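Major capsid protein P2 (Pseudoalteromonas phage pm2, PDB 2VVF) forms the protein shell of a marine lipid-containing bacteriophage as its major capsid protein, a homotrimer whose subunits each carry two jelly rolls. Local coordinates at residues A[36-44]-A[122-130]; A[66-74]-A[211-222]. All coordinates share one frame; numbering follows the deposited sequence.

In the fold
One contact lies within a jelly roll of this double jelly-roll subunit and the other between the two. Interaction 1 stays within the N-terminal jelly roll, where the end of strand 28-37 pairs with the start of strand 128-136. Interaction 2 joins the two jelly rolls: helix 63-71 of the first meets the loop and strand 218-222 of the second. Their centres are about 24 Å apart. Along the chain the order is 36-44, 66-74, 122-130 and 211-222, so the segments of the two contacts alternate. They also touch directly, with Pro41 CG 3.4 Å from Ile66 CD1. Helix 63-71 therefore packs against the 36-44 turn and also faces the second jelly roll.

Interaction 1: A[36-44]-A[122-130]; sequences YSGVTPSQI and EAAAGPKLS
Leu129 is the apolar centre. Its CG is anti to the carbonyl carbon (chi1 -50°), on the sheet face that Tyr36 shares, and there CD2 reaches Tyr36 CB. Its CD1 meets Ile44 CD1 tip to tip at 4.2 Å. Val39 extends the apolar patch: its CG2, anti to the backbone N, reaches Ala124 CB at 3.8 Å.

Gln43 lies next to Ala123 and Ala124. Its OE1 accepts from Thr40 N at 3.0 Å in a nearly straight bond (167°), which holds the amide within its own turn. NE2 lies 3.9 Å from Ala123 CB.

The polar edge is mostly backbone. Gly126 N donates to a lone pair of Gly38 O at 2.9 Å, in the carbonyl plane. Ser37 and Lys128 form a hydrogen-bonded antiparallel pair, but both bonds are bent and weak. Ser37 OG rests 3.3 Å from Lys128 CB, while the lysine chain leads away. Tyr36 and Leu129 form the adjacent non-hydrogen-bonded pair. Strands 28-37 and 128-136 thus pair in one sheet of the N-terminal jelly roll. Leu129 also touches Phe118 and Ile120 of strand 114-120 in the other sheet, so its side chain lies between the two sheets of the sandwich.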
loop_
_atom_site.group_PDB
_atom_site.type_symbol
_atom_site.label_atom_id
_atom_site.label_comp_id
_atom_site.label_asym_id
_atom_site.label_seq_id
_atom_site.Cartn_x
_atom_site.Cartn_y
_atom_site.Cartn_z
ATOM N N TYR A 36 -18.712 19.008 -9.112
ATOM C CA TYR A 36 -18.876 20.115 -10.045
ATOM C C TYR A 36 -19.412 19.656 -11.394
ATOM O O TYR A 36 -19.158 18.534 -11.832
ATOM C CB TYR A 36 -17.545 20.842 -10.246
ATOM C CG TYR A 36 -16.469 19.973 -10.863
ATOM C CD1 TYR A 36 -15.577 19.264 -10.066
ATOM C CD2 TYR A 36 -16.362 19.842 -12.243
ATOM C CE1 TYR A 36 -14.600 18.456 -10.626
ATOM C CE2 TYR A 36 -15.390 19.034 -12.812
ATOM C CZ TYR A 36 -14.511 18.345 -12.001
ATOM O OH TYR A 36 -13.544 17.546 -12.566
ATOM N N SER A 37 -20.144 20.546 -12.054
ATOM C CA SER A 37 -20.708 20.273 -13.369
ATOM C C SER A 37 -21.116 21.597 -14.006
ATOM O O SER A 37 -21.452 22.552 -13.306
ATOM C CB SER A 37 -21.909 19.330 -13.260
ATOM O OG SER A 37 -23.105 20.044 -13.000
ATOM N N GLY A 38 -21.056 21.660 -15.332
ATOM C CA GLY A 38 -21.396 22.883 -16.048
ATOM C C GLY A 38 -20.247 23.883 -15.929
ATOM O O GLY A 38 -20.403 25.070 -16.215
ATOM N N VAL A 39 -19.093 23.386 -15.498
ATOM C CA VAL A 39 -17.903 24.213 -15.337
ATOM C C VAL A 39 -16.667 23.325 -15.257
ATOM O O VAL A 39 -16.735 22.202 -14.760
ATOM C CB VAL A 39 -18.011 25.120 -14.089
ATOM C CG1 VAL A 39 -18.012 24.283 -12.814
ATOM C CG2 VAL A 39 -16.878 26.128 -14.065
ATOM N N THR A 40 -15.541 23.830 -15.749
ATOM C CA THR A 40 -14.289 23.083 -15.710
ATOM C C THR A 40 -13.500 23.460 -14.460
ATOM O O THR A 40 -13.686 24.541 -13.901
ATOM C CB THR A 40 -13.454 23.296 -16.990
ATOM O OG1 THR A 40 -12.723 24.525 -16.894
ATOM C CG2 THR A 40 -14.353 23.336 -18.216
ATOM N N PRO A 41 -12.627 22.561 -14.019
ATOM C CA PRO A 41 -11.814 22.816 -12.835
ATOM C C PRO A 41 -10.977 24.076 -13.027
ATOM O O PRO A 41 -10.713 24.812 -12.075
ATOM C CB PRO A 41 -10.911 21.582 -12.764
ATOM C CG PRO A 41 -11.704 20.509 -13.412
ATOM C CD PRO A 41 -12.462 21.185 -14.518
ATOM N N SER A 42 -10.575 24.323 -14.269
ATOM C CA SER A 42 -9.775 25.496 -14.600
ATOM C C SER A 42 -10.631 26.761 -14.585
ATOM O O SER A 42 -10.108 27.875 -14.557
ATOM C CB SER A 42 -9.105 25.322 -15.965
ATOM O OG SER A 42 -8.960 23.950 -16.288
ATOM N N GLN A 43 -11.947 26.579 -14.594
ATOM C CA GLN A 43 -12.875 27.704 -14.567
ATOM C C GLN A 43 -13.216 28.107 -13.133
ATOM O O GLN A 43 -13.916 29.093 -12.905
ATOM C CB GLN A 43 -14.140 27.392 -15.370
ATOM C CG GLN A 43 -14.107 27.930 -16.795
ATOM C CD GLN A 43 -15.097 27.238 -17.711
ATOM O OE1 GLN A 43 -15.865 26.377 -17.280
ATOM N NE2 GLN A 43 -15.085 27.615 -18.985
ATOM N N ILE A 44 -12.707 27.342 -12.173
ATOM C CA ILE A 44 -12.901 27.646 -10.757
ATOM C C ILE A 44 -11.586 28.246 -10.276
ATOM O O ILE A 44 -10.674 27.525 -9.866
ATOM C CB ILE A 44 -13.276 26.389 -9.950
ATOM C CG1 ILE A 44 -14.582 25.788 -10.473
ATOM C CG2 ILE A 44 -13.390 26.722 -8.471
ATOM C CD1 ILE A 44 -15.813 26.584 -10.106
ATOM N N GLU A 122 -16.431 33.562 -15.900
ATOM C CA GLU A 122 -17.577 34.091 -16.630
ATOM C C GLU A 122 -18.015 33.171 -17.766
ATOM O O GLU A 122 -19.185 33.163 -18.151
ATOM C CB GLU A 122 -17.245 35.473 -17.189
ATOM C CG GLU A 122 -18.396 36.458 -17.139
ATOM C CD GLU A 122 -18.008 37.823 -17.670
ATOM O OE1 GLU A 122 -17.009 38.391 -17.179
ATOM O OE2 GLU A 122 -18.696 38.323 -18.586
ATOM N N ALA A 123 -17.067 32.410 -18.307
ATOM C CA ALA A 123 -17.343 31.503 -19.415
ATOM C C ALA A 123 -18.033 30.210 -18.984
ATOM O O ALA A 123 -18.440 29.407 -19.827
ATOM C CB ALA A 123 -16.062 31.193 -20.176
ATOM N N ALA A 124 -18.160 30.010 -17.676
ATOM C CA ALA A 124 -18.794 28.806 -17.144
ATOM C C ALA A 124 -20.151 28.549 -17.792
ATOM O O ALA A 124 -21.042 29.396 -17.747
ATOM C CB ALA A 124 -18.932 28.899 -15.628
ATOM N N ALA A 125 -20.297 27.373 -18.395
ATOM C CA ALA A 125 -21.536 26.990 -19.068
ATOM C C ALA A 125 -22.770 27.129 -18.175
ATOM O O ALA A 125 -23.650 27.947 -18.440
ATOM C CB ALA A 125 -21.426 25.570 -19.610
ATOM N N GLY A 126 -22.836 26.312 -17.130
ATOM C CA GLY A 126 -23.958 26.334 -16.197
ATOM C C GLY A 126 -23.518 25.720 -14.871
ATOM O O GLY A 126 -24.000 24.660 -14.472
ATOM N N PRO A 127 -22.582 26.395 -14.210
ATOM C CA PRO A 127 -22.012 25.930 -12.949
ATOM C C PRO A 127 -22.997 25.326 -11.952
ATOM O O PRO A 127 -24.058 25.889 -11.678
ATOM C CB PRO A 127 -21.371 27.194 -12.367
ATOM C CG PRO A 127 -22.110 28.317 -12.994
ATOM C CD PRO A 127 -22.447 27.852 -14.374
ATOM N N LYS A 128 -22.609 24.181 -11.399
ATOM C CA LYS A 128 -23.394 23.475 -10.392
ATOM C C LYS A 128 -22.396 22.852 -9.422
ATOM O O LYS A 128 -21.600 21.999 -9.807
ATOM C CB LYS A 128 -24.243 22.378 -11.040
ATOM C CG LYS A 128 -25.708 22.743 -11.220
ATOM C CD LYS A 128 -26.326 21.981 -12.382
ATOM C CE LYS A 128 -27.486 22.750 -12.992
ATOM N NZ LYS A 128 -28.393 21.861 -13.770
ATOM N N LEU A 129 -22.409 23.309 -8.176
ATOM C CA LEU A 129 -21.465 22.807 -7.187
ATOM C C LEU A 129 -22.104 22.430 -5.857
ATOM O O LEU A 129 -22.924 23.169 -5.311
ATOM C CB LEU A 129 -20.339 23.817 -6.955
ATOM C CG LEU A 129 -19.634 24.357 -8.201
ATOM C CD1 LEU A 129 -19.379 25.851 -8.062
ATOM C CD2 LEU A 129 -18.333 23.608 -8.441
ATOM N N SER A 130 -21.699 21.277 -5.337
ATOM C CA SER A 130 -22.181 20.784 -4.053
ATOM C C SER A 130 -20.995 20.174 -3.317
ATOM O O SER A 130 -19.990 19.821 -3.936
ATOM C CB SER A 130 -23.276 19.735 -4.252
ATOM O OG SER A 130 -22.841 18.705 -5.122
#

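Interaction 2: A[66-74]-A[211-222]; sequences ILENTRHKR and GKAVLDNTYTID
Arg71, in the last turn of helix 63-71, reaches across to Thr220 and Asp222 of strand 218-222. The contact joins the two halves of a double jelly-roll. The helix ends in a Schellman motif, with Lys73 at positive phi. Gly211 has the same role at the end of helix 200-209, so two helix ends meet here.

The apolar pair is Leu67 CB and Leu215 CD1, 4.1 Å apart. The Arg71 chain crosses Leu215 at about a right angle, and its CD is 4.0 Å from Leu215 CD1. Two methyls lie against carbonyl oxygens of the last helical turns: Leu215 CD2 on Leu67 O at 3.6 Å, and Ala213 CB on Thr70 O.

One backbone bond crosses the contact, from Ala213 N to Arg71 O at 2.8 Å. Lys73 CG approaches Gly211 O, and CD and CE pass beside the same oxygen.

Lys212 NZ donates to His72 ND1 at 3.0 Å, at the ring edge and in its plane. ND1 thus acts as the acceptor. The Arg74 guanidinium has His72 CD2 over its centre, and Arg74 also forms a salt bridge with Glu89.

The last group is the buried salt bridge. Arg71 CG is anti to the backbone N (chi1 -151°), and the chain bends at chi3, turning the guanidinium toward Asp222. Thr220 CG2 lies over one guanidinium face, while Thr220 OG1 is hydrogen-bonded to His176 ND1. Asp222 OD1 accepts from Met224 N. The guanidinium and carboxylate planes are 67° apart. Arg71 NH1 (3.0 Å) and NH2 (2.7 Å) both grip Asp222 OD2 from the same face of the carboxylate.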
loop_
_atom_site.group_PDB
_atom_site.type_symbol
_atom_site.label_atom_id
_atom_site.label_comp_id
_atom_site.label_asym_id
_atom_site.label_seq_id
_atom_site.Cartn_x
_atom_site.Cartn_y
_atom_site.Cartn_z
ATOM N N ILE A 66 -6.644 18.970 -8.481
ATOM C CA ILE A 66 -6.780 17.696 -9.178
ATOM C C ILE A 66 -5.392 17.112 -9.426
ATOM O O ILE A 66 -5.181 15.906 -9.302
ATOM C CB ILE A 66 -7.544 17.865 -10.504
ATOM C CG1 ILE A 66 -9.032 18.110 -10.240
ATOM C CG2 ILE A 66 -7.343 16.647 -11.391
ATOM C CD1 ILE A 66 -9.820 18.461 -11.484
ATOM N N LEU A 67 -4.449 17.984 -9.773
ATOM C CA LEU A 67 -3.074 17.579 -10.036
ATOM C C LEU A 67 -2.367 17.201 -8.737
ATOM O O LEU A 67 -1.532 16.296 -8.709
ATOM C CB LEU A 67 -2.320 18.699 -10.752
ATOM C CG LEU A 67 -2.860 19.052 -12.140
ATOM C CD1 LEU A 67 -2.079 20.196 -12.756
ATOM C CD2 LEU A 67 -2.837 17.834 -13.046
ATOM N N GLU A 68 -2.715 17.894 -7.659
ATOM C CA GLU A 68 -2.138 17.614 -6.352
ATOM C C GLU A 68 -2.490 16.191 -5.933
ATOM O O GLU A 68 -1.652 15.464 -5.399
ATOM C CB GLU A 68 -2.673 18.606 -5.319
ATOM C CG GLU A 68 -2.478 18.177 -3.875
ATOM C CD GLU A 68 -2.857 19.269 -2.897
ATOM O OE1 GLU A 68 -2.460 20.431 -3.125
ATOM O OE2 GLU A 68 -3.566 18.969 -1.912
ATOM N N ASN A 69 -3.737 15.800 -6.180
ATOM C CA ASN A 69 -4.210 14.464 -5.834
ATOM C C ASN A 69 -3.644 13.417 -6.791
ATOM O O ASN A 69 -3.305 12.306 -6.380
ATOM C CB ASN A 69 -5.741 14.416 -5.842
ATOM C CG ASN A 69 -6.357 15.274 -4.752
ATOM O OD1 ASN A 69 -5.755 15.487 -3.697
ATOM N ND2 ASN A 69 -7.565 15.768 -4.999
ATOM N N THR A 70 -3.548 13.782 -8.067
ATOM C CA THR A 70 -3.016 12.885 -9.089
ATOM C C THR A 70 -1.569 12.505 -8.785
ATOM O O THR A 70 -1.164 11.355 -8.975
ATOM C CB THR A 70 -3.136 13.503 -10.495
ATOM O OG1 THR A 70 -4.498 13.868 -10.749
ATOM C CG2 THR A 70 -2.675 12.516 -11.555
ATOM N N ARG A 71 -0.793 13.479 -8.318
ATOM C CA ARG A 71 0.614 13.264 -7.993
ATOM C C ARG A 71 0.828 12.157 -6.963
ATOM O O ARG A 71 1.782 11.385 -7.060
ATOM C CB ARG A 71 1.255 14.562 -7.499
ATOM C CG ARG A 71 2.736 14.664 -7.799
ATOM C CD ARG A 71 3.340 15.887 -7.140
ATOM N NE ARG A 71 3.395 15.752 -5.688
ATOM C CZ ARG A 71 4.240 14.953 -5.043
ATOM N NH1 ARG A 71 5.107 14.210 -5.719
ATOM N NH2 ARG A 71 4.218 14.898 -3.719
ATOM N N HIS A 72 -0.053 12.100 -5.968
ATOM C CA HIS A 72 0.040 11.092 -4.916
ATOM C C HIS A 72 -0.682 9.817 -5.326
ATOM O O HIS A 72 -0.768 8.862 -4.551
ATOM C CB HIS A 72 -0.556 11.624 -3.615
ATOM C CG HIS A 72 0.229 12.741 -3.005
ATOM N ND1 HIS A 72 1.464 12.552 -2.423
ATOM C CD2 HIS A 72 -0.047 14.062 -2.883
ATOM C CE1 HIS A 72 1.913 13.707 -1.965
ATOM N NE2 HIS A 72 1.017 14.639 -2.232
ATOM N N LYS A 73 -1.206 9.817 -6.548
ATOM C CA LYS A 73 -1.935 8.673 -7.080
ATOM C C LYS A 73 -3.204 8.403 -6.286
ATOM O O LYS A 73 -3.571 7.251 -6.058
ATOM C CB LYS A 73 -1.049 7.430 -7.113
ATOM C CG LYS A 73 0.073 7.504 -8.133
ATOM C CD LYS A 73 0.223 6.194 -8.881
ATOM C CE LYS A 73 1.305 6.290 -9.938
ATOM N NZ LYS A 73 2.112 5.045 -10.010
ATOM N N ARG A 74 -3.872 9.471 -5.866
ATOM C CA ARG A 74 -5.122 9.341 -5.129
ATOM C C ARG A 74 -6.249 9.125 -6.135
ATOM O O ARG A 74 -6.114 9.471 -7.309
ATOM C CB ARG A 74 -5.393 10.600 -4.300
ATOM C CG ARG A 74 -4.412 10.827 -3.164
ATOM C CD ARG A 74 -4.453 12.272 -2.704
ATOM N NE ARG A 74 -3.603 12.504 -1.539
ATOM C CZ ARG A 74 -3.273 13.708 -1.086
ATOM N NH1 ARG A 74 -3.725 14.794 -1.699
ATOM N NH2 ARG A 74 -2.492 13.827 -0.023
ATOM N N GLY A 211 5.882 5.670 -5.925
ATOM C CA GLY A 211 4.443 5.624 -6.172
ATOM C C GLY A 211 3.809 6.961 -6.550
ATOM O O GLY A 211 2.585 7.098 -6.525
ATOM N N LYS A 212 4.636 7.940 -6.905
ATOM C CA LYS A 212 4.133 9.253 -7.297
ATOM C C LYS A 212 3.993 9.355 -8.811
ATOM O O LYS A 212 4.689 8.670 -9.557
ATOM C CB LYS A 212 5.052 10.366 -6.787
ATOM C CG LYS A 212 5.406 10.266 -5.314
ATOM C CD LYS A 212 4.205 10.554 -4.431
ATOM C CE LYS A 212 4.545 10.345 -2.966
ATOM N NZ LYS A 212 3.328 10.216 -2.121
ATOM N N ALA A 213 3.091 10.222 -9.257
ATOM C CA ALA A 213 2.876 10.437 -10.681
ATOM C C ALA A 213 3.519 11.757 -11.087
ATOM O O ALA A 213 3.340 12.776 -10.417
ATOM C CB ALA A 213 1.388 10.456 -10.995
ATOM N N VAL A 214 4.277 11.734 -12.177
ATOM C CA VAL A 214 4.937 12.938 -12.666
ATOM C C VAL A 214 3.939 13.853 -13.370
ATOM O O VAL A 214 3.211 13.424 -14.267
ATOM C CB VAL A 214 6.137 12.594 -13.570
ATOM C CG1 VAL A 214 6.812 13.861 -14.070
ATOM C CG2 VAL A 214 7.130 11.709 -12.825
ATOM N N LEU A 215 3.897 15.113 -12.948
ATOM C CA LEU A 215 2.988 16.090 -13.535
ATOM C C LEU A 215 3.625 16.764 -14.744
ATOM O O LEU A 215 4.826 17.033 -14.754
ATOM C CB LEU A 215 2.585 17.142 -12.499
ATOM C CG LEU A 215 1.933 16.621 -11.216
ATOM C CD1 LEU A 215 1.653 17.766 -10.249
ATOM C CD2 LEU A 215 0.660 15.844 -11.529
ATOM N N ASP A 216 2.813 17.035 -15.761
ATOM C CA ASP A 216 3.296 17.674 -16.979
ATOM C C ASP A 216 3.845 19.071 -16.712
ATOM O O ASP A 216 3.273 19.835 -15.936
ATOM C CB ASP A 216 2.184 17.743 -18.025
ATOM C CG ASP A 216 1.751 16.373 -18.504
ATOM O OD1 ASP A 216 2.420 15.381 -18.148
ATOM O OD2 ASP A 216 0.741 16.289 -19.235
ATOM N N ASN A 217 4.951 19.399 -17.372
ATOM C CA ASN A 217 5.575 20.710 -17.233
ATOM C C ASN A 217 5.801 21.091 -15.774
ATOM O O ASN A 217 5.606 22.244 -15.384
ATOM C CB ASN A 217 4.738 21.778 -17.943
ATOM C CG ASN A 217 4.419 21.406 -19.380
ATOM O OD1 ASN A 217 5.304 21.021 -20.146
ATOM N ND2 ASN A 217 3.149 21.507 -19.749
ATOM N N THR A 218 6.228 20.115 -14.979
ATOM C CA THR A 218 6.484 20.324 -13.561
ATOM C C THR A 218 7.711 19.563 -13.083
ATOM O O THR A 218 7.880 18.387 -13.397
ATOM C CB THR A 218 5.274 19.927 -12.694
ATOM O OG1 THR A 218 4.068 20.428 -13.281
ATOM C CG2 THR A 218 5.434 20.489 -11.289
ATOM N N TYR A 219 8.539 20.227 -12.282
ATOM C CA TYR A 219 9.706 19.597 -11.680
ATOM C C TYR A 219 9.440 19.570 -10.183
ATOM O O TYR A 219 9.514 20.600 -9.511
ATOM C CB TYR A 219 10.977 20.392 -11.972
ATOM C CG TYR A 219 12.249 19.649 -11.633
ATOM C CD1 TYR A 219 12.996 19.022 -12.625
ATOM C CD2 TYR A 219 12.704 19.573 -10.323
ATOM C CE1 TYR A 219 14.158 18.342 -12.321
ATOM C CE2 TYR A 219 13.867 18.898 -10.008
ATOM C CZ TYR A 219 14.591 18.284 -11.010
ATOM O OH TYR A 219 15.750 17.610 -10.702
ATOM N N THR A 220 9.075 18.397 -9.678
ATOM C CA THR A 220 8.738 18.241 -8.271
ATOM C C THR A 220 9.909 17.801 -7.403
ATOM O O THR A 220 10.591 16.818 -7.705
ATOM C CB THR A 220 7.531 17.300 -8.086
ATOM O OG1 THR A 220 6.353 17.914 -8.627
ATOM C CG2 THR A 220 7.312 16.992 -6.612
ATOM N N ILE A 221 10.118 18.528 -6.311
ATOM C CA ILE A 221 11.156 18.196 -5.344
ATOM C C ILE A 221 10.453 17.715 -4.082
ATOM O O ILE A 221 10.142 18.505 -3.190
ATOM C CB ILE A 221 12.074 19.393 -5.056
ATOM C CG1 ILE A 221 12.955 19.694 -6.270
ATOM C CG2 ILE A 221 12.929 19.122 -3.824
ATOM C CD1 ILE A 221 13.777 20.955 -6.128
ATOM N N ASP A 222 10.158 16.419 -4.046
ATOM C CA ASP A 222 9.456 15.803 -2.926
ATOM C C ASP A 222 10.401 15.504 -1.767
ATOM O O ASP A 222 11.329 14.706 -1.904
ATOM C CB ASP A 222 8.780 14.513 -3.393
ATOM C CG ASP A 222 7.532 14.190 -2.604
ATOM O OD1 ASP A 222 7.498 14.487 -1.391
ATOM O OD2 ASP A 222 6.591 13.621 -3.196
#